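Local coordinates for arylamine n-acetyltransferase NAT (Mycobacterium tuberculosis, PDB 4BGF), which probably catalyses transfer of an acetyl group from acetyl-CoA to the amino group of arylamines, at residues A[154-165]-A[173-181]. Residues are numbered along the deposited sequence; the frame is centred on the assembly and turned at random.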
ATOM      1  N   TYR A 154     -10.304  -0.444 -12.894  1.00 37.01           N
ATOM      2  CA  TYR A 154     -10.453  -1.558 -11.977  1.00 34.04           C
ATOM      3  C   TYR A 154     -11.883  -2.047 -11.976  1.00 33.43           C
ATOM      4  O   TYR A 154     -12.792  -1.390 -12.484  1.00 33.10           O
ATOM      5  CB  TYR A 154     -10.029  -1.156 -10.555  1.00 27.66           C
ATOM      6  CG  TYR A 154      -8.528  -1.142 -10.345  1.00 26.21           C
ATOM      7  CD1 TYR A 154      -7.717  -0.357 -11.136  1.00 26.79           C
ATOM      8  CD2 TYR A 154      -7.926  -1.908  -9.357  1.00 24.50           C
ATOM      9  CE1 TYR A 154      -6.370  -0.327 -10.962  1.00 28.40           C
ATOM     10  CE2 TYR A 154      -6.570  -1.889  -9.178  1.00 23.44           C
ATOM     11  CZ  TYR A 154      -5.801  -1.095  -9.983  1.00 24.05           C
ATOM     12  OH  TYR A 154      -4.454  -1.050  -9.835  1.00 23.24           O
ATOM     13  N   ARG A 155     -12.049  -3.223 -11.409  1.00 30.86           N
ATOM     14  CA  ARG A 155     -13.332  -3.870 -11.362  1.00 40.72           C
ATOM     15  C   ARG A 155     -13.397  -4.815 -10.147  1.00 41.54           C
ATOM     16  O   ARG A 155     -12.383  -5.392  -9.757  1.00 35.91           O
ATOM     17  CB  ARG A 155     -13.529  -4.629 -12.670  1.00 43.19           C
ATOM     18  CG  ARG A 155     -14.729  -5.503 -12.729  1.00 36.47           C
ATOM     19  CD  ARG A 155     -14.899  -6.126 -14.093  1.00 40.87           C
ATOM     20  NE  ARG A 155     -14.062  -7.310 -14.280  0.93 42.98           N
ATOM     21  CZ  ARG A 155     -14.088  -8.099 -15.353  0.93 41.64           C
ATOM     22  NH1 ARG A 155     -14.894  -7.850 -16.363  1.00 44.40           N
ATOM     23  NH2 ARG A 155     -13.300  -9.148 -15.416  1.00 46.82           N
ATOM     24  N   LEU A 156     -14.589  -4.935  -9.550  1.00 43.57           N
ATOM     25  CA  LEU A 156     -14.892  -5.918  -8.502  1.00 37.16           C
ATOM     26  C   LEU A 156     -15.817  -6.965  -9.085  1.00 38.20           C
ATOM     27  O   LEU A 156     -16.697  -6.632  -9.868  1.00 36.74           O
ATOM     28  CB  LEU A 156     -15.613  -5.258  -7.337  1.00 36.25           C
ATOM     29  CG  LEU A 156     -14.765  -4.401  -6.398  1.00 31.75           C
ATOM     30  CD1 LEU A 156     -15.500  -3.155  -5.971  1.00 34.11           C
ATOM     31  CD2 LEU A 156     -14.353  -5.180  -5.207  1.00 25.83           C
ATOM     32  N   GLU A 157     -15.632  -8.220  -8.706  1.00 36.85           N
ATOM     33  CA  GLU A 157     -16.483  -9.296  -9.197  1.00 35.19           C
ATOM     34  C   GLU A 157     -16.897 -10.107  -7.996  1.00 34.63           C
ATOM     35  O   GLU A 157     -16.238 -10.085  -6.969  1.00 34.59           O
ATOM     36  CB  GLU A 157     -15.770 -10.148 -10.255  1.00 36.44           C
ATOM     37  CG  GLU A 157     -15.431  -9.376 -11.576  1.00 58.15           C
ATOM     38  CD  GLU A 157     -16.591  -9.217 -12.562  1.00 59.78           C
ATOM     39  OE1 GLU A 157     -17.725  -8.989 -12.113  1.00 61.65           O
ATOM     40  OE2 GLU A 157     -16.365  -9.284 -13.797  1.00 62.24           O
ATOM     41  N   ASP A 158     -18.047 -10.753  -8.090  1.00 47.73           N
ATOM     42  CA  ASP A 158     -18.553 -11.573  -6.999  1.00 49.18           C
ATOM     43  C   ASP A 158     -17.798 -12.887  -6.976  1.00 52.93           C
ATOM     44  O   ASP A 158     -17.339 -13.376  -8.009  1.00 57.22           O
ATOM     45  CB  ASP A 158     -20.052 -11.853  -7.181  1.00 51.50           C
ATOM     46  CG  ASP A 158     -20.921 -11.214  -6.105  1.00 49.82           C
ATOM     47  OD1 ASP A 158     -20.495 -10.258  -5.442  1.00 44.88           O
ATOM     48  OD2 ASP A 158     -22.068 -11.671  -5.939  0.77 55.41           O
ATOM     49  N   ARG A 159     -17.675 -13.429  -5.772  1.00 53.54           N
ATOM     50  CA  ARG A 159     -17.154 -14.763  -5.518  1.00 53.40           C
ATOM     51  C   ARG A 159     -18.040 -15.334  -4.391  1.00 54.66           C
ATOM     52  O   ARG A 159     -18.864 -14.602  -3.839  1.00 57.06           O
ATOM     53  CB  ARG A 159     -15.682 -14.679  -5.105  1.00 33.57           C
ATOM     54  N   VAL A 160     -17.922 -16.621  -4.065  1.00 55.88           N
ATOM     55  CA  VAL A 160     -18.678 -17.187  -2.933  1.00 55.24           C
ATOM     56  C   VAL A 160     -18.416 -16.452  -1.626  1.00 52.35           C
ATOM     57  O   VAL A 160     -17.329 -16.540  -1.060  1.00 50.37           O
ATOM     58  CB  VAL A 160     -18.393 -18.699  -2.691  1.00 57.40           C
ATOM     59  CG1 VAL A 160     -19.107 -19.533  -3.710  1.00 55.62           C
ATOM     60  CG2 VAL A 160     -16.886 -19.015  -2.693  1.00 59.03           C
ATOM     61  N   ASP A 161     -19.438 -15.735  -1.163  1.00 51.53           N
ATOM     62  CA  ASP A 161     -19.393 -14.933   0.063  1.00 49.72           C
ATOM     63  C   ASP A 161     -18.422 -13.762   0.081  1.00 43.01           C
ATOM     64  O   ASP A 161     -18.293 -13.096   1.105  1.00 33.55           O
ATOM     65  CB  ASP A 161     -19.124 -15.803   1.289  1.00 53.77           C
ATOM     66  CG  ASP A 161     -20.320 -16.610   1.681  1.00 61.40           C
ATOM     67  OD1 ASP A 161     -21.394 -16.395   1.078  1.00 68.11           O
ATOM     68  OD2 ASP A 161     -20.193 -17.442   2.599  1.00 63.40           O
ATOM     69  N   GLY A 162     -17.755 -13.502  -1.039  1.00 43.24           N
ATOM     70  CA  GLY A 162     -16.840 -12.385  -1.115  1.00 37.87           C
ATOM     71  C   GLY A 162     -16.898 -11.654  -2.430  1.00 32.82           C
ATOM     72  O   GLY A 162     -17.827 -11.814  -3.187  1.00 31.55           O
ATOM     73  N   PHE A 163     -15.891 -10.820  -2.644  1.00 36.22           N
ATOM     74  CA  PHE A 163     -15.665 -10.120  -3.893  1.00 35.58           C
ATOM     75  C   PHE A 163     -14.179 -10.309  -4.262  1.00 32.03           C
ATOM     76  O   PHE A 163     -13.376 -10.792  -3.449  1.00 29.82           O
ATOM     77  CB  PHE A 163     -16.035  -8.627  -3.739  1.00 37.23           C
ATOM     78  CG  PHE A 163     -17.441  -8.392  -3.248  1.00 42.81           C
ATOM     79  CD1 PHE A 163     -18.492  -8.285  -4.146  1.00 49.31           C
ATOM     80  CD2 PHE A 163     -17.718  -8.294  -1.890  1.00 42.22           C
ATOM     81  CE1 PHE A 163     -19.800  -8.087  -3.702  1.00 53.59           C
ATOM     82  CE2 PHE A 163     -19.027  -8.094  -1.445  1.00 45.18           C
ATOM     83  CZ  PHE A 163     -20.068  -7.992  -2.357  1.00 50.48           C
ATOM     84  N   VAL A 164     -13.818  -9.990  -5.499  1.00 33.72           N
ATOM     85  CA  VAL A 164     -12.406  -9.952  -5.877  1.00 33.36           C
ATOM     86  C   VAL A 164     -12.149  -8.647  -6.569  1.00 26.50           C
ATOM     87  O   VAL A 164     -12.969  -8.171  -7.355  1.00 29.23           O
ATOM     88  CB  VAL A 164     -11.938 -11.149  -6.792  1.00 28.77           C
ATOM     89  CG1 VAL A 164     -11.976 -12.447  -6.050  1.00 28.96           C
ATOM     90  CG2 VAL A 164     -12.764 -11.268  -8.007  1.00 31.44           C
ATOM     91  N   LEU A 165     -10.993  -8.077  -6.271  1.00 24.80           N
ATOM     92  CA  LEU A 165     -10.561  -6.855  -6.910  1.00 26.29           C
ATOM     93  C   LEU A 165      -9.661  -7.153  -8.108  1.00 25.43           C
ATOM     94  O   LEU A 165      -8.639  -7.795  -7.947  1.00 24.78           O
ATOM     95  CB  LEU A 165      -9.822  -5.948  -5.922  1.00 22.56           C
ATOM     96  CG  LEU A 165      -9.514  -4.617  -6.606  1.00 25.80           C
ATOM     97  CD1 LEU A 165     -10.678  -3.677  -6.448  1.00 36.71           C
ATOM     98  CD2 LEU A 165      -8.312  -4.028  -6.042  1.00 23.64           C
ATOM     99  N   TRP A 173      -7.744  -8.478 -17.645  1.00 40.23           N
ATOM    100  CA  TRP A 173      -8.144  -8.288 -16.252  1.00 37.69           C
ATOM    101  C   TRP A 173      -7.312  -9.203 -15.343  1.00 36.02           C
ATOM    102  O   TRP A 173      -7.308 -10.424 -15.519  1.00 40.82           O
ATOM    103  CB  TRP A 173      -9.622  -8.581 -16.078  1.00 43.67           C
ATOM    104  CG  TRP A 173     -10.510  -7.468 -16.473  1.00 39.61           C
ATOM    105  CD1 TRP A 173     -11.367  -7.452 -17.530  1.00 49.79           C
ATOM    106  CD2 TRP A 173     -10.647  -6.192 -15.826  1.00 37.84           C
ATOM    107  NE1 TRP A 173     -12.023  -6.247 -17.589  1.00 47.74           N
ATOM    108  CE2 TRP A 173     -11.601  -5.460 -16.548  1.00 40.89           C
ATOM    109  CE3 TRP A 173     -10.062  -5.601 -14.707  1.00 35.03           C
ATOM    110  CZ2 TRP A 173     -11.982  -4.173 -16.189  1.00 39.07           C
ATOM    111  CZ3 TRP A 173     -10.447  -4.314 -14.357  1.00 34.33           C
ATOM    112  CH2 TRP A 173     -11.391  -3.618 -15.097  1.00 36.33           C
ATOM    113  N   GLN A 174      -6.595  -8.610 -14.387  1.00 38.37           N
ATOM    114  CA  GLN A 174      -5.706  -9.358 -13.482  1.00 31.88           C
ATOM    115  C   GLN A 174      -6.191  -9.300 -12.039  1.00 29.79           C
ATOM    116  O   GLN A 174      -6.405  -8.231 -11.500  1.00 36.23           O
ATOM    117  CB  GLN A 174      -4.277  -8.817 -13.581  1.00 36.53           C
ATOM    118  CG  GLN A 174      -3.431  -9.477 -14.655  1.00 42.27           C
ATOM    119  CD  GLN A 174      -1.984  -9.047 -14.611  1.00 49.79           C
ATOM    120  OE1 GLN A 174      -1.669  -7.965 -14.135  1.00 52.81           O
ATOM    121  NE2 GLN A 174      -1.096  -9.893 -15.111  1.00 54.18           N
ATOM    122  N   THR A 175      -6.332 -10.454 -11.404  1.00 37.48           N
ATOM    123  CA  THR A 175      -6.918 -10.533 -10.068  1.00 33.16           C
ATOM    124  C   THR A 175      -5.868 -10.256  -8.996  1.00 29.84           C
ATOM    125  O   THR A 175      -4.844 -10.917  -8.913  1.00 25.81           O
ATOM    126  CB  THR A 175      -7.610 -11.897  -9.832  1.00 31.92           C
ATOM    127  OG1 THR A 175      -8.686 -12.072 -10.772  1.00 31.70           O
ATOM    128  CG2 THR A 175      -8.173 -11.964  -8.445  1.00 31.60           C
ATOM    129  N   LEU A 176      -6.117  -9.237  -8.199  1.00 29.77           N
ATOM    130  CA  LEU A 176      -5.136  -8.800  -7.217  1.00 28.16           C
ATOM    131  C   LEU A 176      -5.298  -9.540  -5.895  1.00 27.22           C
ATOM    132  O   LEU A 176      -4.365 -10.175  -5.407  1.00 20.99           O
ATOM    133  CB  LEU A 176      -5.252  -7.297  -7.032  1.00 24.04           C
ATOM    134  CG  LEU A 176      -5.198  -6.580  -8.380  1.00 26.29           C
ATOM    135  CD1 LEU A 176      -5.370  -5.100  -8.169  1.00 25.75           C
ATOM    136  CD2 LEU A 176      -3.893  -6.863  -9.141  1.00 26.65           C
ATOM    137  N   TYR A 177      -6.506  -9.473  -5.354  1.00 21.46           N
ATOM    138  CA  TYR A 177      -6.815 -10.101  -4.092  1.00 20.79           C
ATOM    139  C   TYR A 177      -8.297 -10.365  -3.910  1.00 21.68           C
ATOM    140  O   TYR A 177      -9.135  -9.875  -4.668  1.00 22.80           O
ATOM    141  CB  TYR A 177      -6.287  -9.253  -2.943  1.00 24.07           C
ATOM    142  CG  TYR A 177      -6.789  -7.820  -2.888  1.00 21.89           C
ATOM    143  CD1 TYR A 177      -8.089  -7.524  -2.522  1.00 18.79           C
ATOM    144  CD2 TYR A 177      -5.946  -6.780  -3.159  1.00 21.41           C
ATOM    145  CE1 TYR A 177      -8.527  -6.251  -2.456  1.00 18.55           C
ATOM    146  CE2 TYR A 177      -6.379  -5.498  -3.093  1.00 23.47           C
ATOM    147  CZ  TYR A 177      -7.669  -5.240  -2.732  1.00 26.80           C
ATOM    148  OH  TYR A 177      -8.085  -3.938  -2.649  1.00 29.99           O
ATOM    149  N   GLU A 178      -8.603 -11.164  -2.901  1.00 27.07           N
ATOM    150  CA  GLU A 178      -9.973 -11.518  -2.571  1.00 25.98           C
ATOM    151  C   GLU A 178     -10.268 -11.157  -1.098  1.00 22.71           C
ATOM    152  O   GLU A 178      -9.407 -11.293  -0.235  1.00 20.13           O
ATOM    153  CB  GLU A 178     -10.215 -13.008  -2.855  1.00 31.17           C
ATOM    154  CG  GLU A 178      -9.274 -13.941  -2.120  1.00 31.81           C
ATOM    155  CD  GLU A 178      -9.240 -15.335  -2.707  0.30 25.62           C
ATOM    156  OE1 GLU A 178     -10.129 -15.659  -3.520  0.09 27.42           O
ATOM    157  OE2 GLU A 178      -8.326 -16.108  -2.350  0.07 25.55           O
ATOM    158  N   PHE A 179     -11.484 -10.676  -0.836  1.00 21.73           N
ATOM    159  CA  PHE A 179     -11.854 -10.186   0.488  1.00 22.81           C
ATOM    160  C   PHE A 179     -13.339 -10.332   0.786  1.00 23.61           C
ATOM    161  O   PHE A 179     -14.147 -10.538  -0.117  1.00 23.65           O
ATOM    162  CB  PHE A 179     -11.442  -8.727   0.653  1.00 24.07           C
ATOM    163  CG  PHE A 179     -12.196  -7.772  -0.237  1.00 24.72           C
ATOM    164  CD1 PHE A 179     -11.893  -7.679  -1.588  1.00 23.22           C
ATOM    165  CD2 PHE A 179     -13.202  -6.963   0.276  1.00 20.65           C
ATOM    166  CE1 PHE A 179     -12.567  -6.810  -2.404  1.00 24.71           C
ATOM    167  CE2 PHE A 179     -13.887  -6.085  -0.554  1.00 21.59           C
ATOM    168  CZ  PHE A 179     -13.558  -6.006  -1.889  1.00 24.65           C
ATOM    169  N   THR A 180     -13.679 -10.248   2.070  1.00 21.67           N
ATOM    170  CA  THR A 180     -15.067 -10.075   2.489  1.00 22.79           C
ATOM    171  C   THR A 180     -15.191  -8.733   3.153  1.00 21.91           C
ATOM    172  O   THR A 180     -14.199  -8.147   3.544  1.00 20.46           O
ATOM    173  CB  THR A 180     -15.547 -11.150   3.481  1.00 23.54           C
ATOM    174  OG1 THR A 180     -14.909 -10.966   4.746  1.00 26.04           O
ATOM    175  CG2 THR A 180     -15.247 -12.547   2.958  1.00 24.48           C
ATOM    176  N   THR A 181     -16.419  -8.255   3.296  1.00 31.54           N
ATOM    177  CA  THR A 181     -16.660  -6.955   3.937  1.00 30.34           C
ATOM    178  C   THR A 181     -16.976  -7.097   5.410  1.00 26.97           C
ATOM    179  O   THR A 181     -17.761  -6.338   5.973  1.00 25.67           O
ATOM    180  CB  THR A 181     -17.814  -6.211   3.286  1.00 27.97           C
ATOM    181  OG1 THR A 181     -18.919  -7.105   3.133  1.00 29.09           O
ATOM    182  CG2 THR A 181     -17.365  -5.654   1.964  1.00 23.94           C
TER
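Arg-155 lays its guanidinium flat over one face of the Trp-173 indole, the planes 14° apart and Arg-155 CZ 3.5 Å from the centroid of the five-membered ring, a cation-pi stack. The Arg-155 chain runs along the indole face from CB, in CH-pi contact with the six-membered ring, and the bend at chi3 (82°) turns the guanidinium flat. Glu-157 OE2 forms a salt bridge over the opposite guanidinium face, 3.1 Å from Arg-155 NE, with no N-H directed at it; Gln-166 OE1 accepts a hydrogen bond from Arg-155 NH2.

Along the hairpin, Leu-165 and Tyr-177 run side by side: Leu-165 CB lies over the tyrosine ring face, 4.1 Å from its centroid, and Leu-165 CD2 reaches Tyr-177 CZ. Tyr-177 also touches His-110 and Asp-127 of what is probably the family's Cys-His-Asp triad. Phe-179 instead presents its edge to Leu-156, Phe-179 CZ being 3.5 Å from Leu-156 CD2, so this ring bridges past strand 162-168. Nearly straight paired bonds, Phe-163 N to Phe-179 O (3.1 Å) and Phe-179 N to Phe-163 O (3.2 Å), fix the antiparallel register.

A type II turn from Arg-159 to Gly-162 links strand 154-159, at the sheet's edge, to strand 162-168; strand 173-179 follows and pairs in turn with strand 87-95.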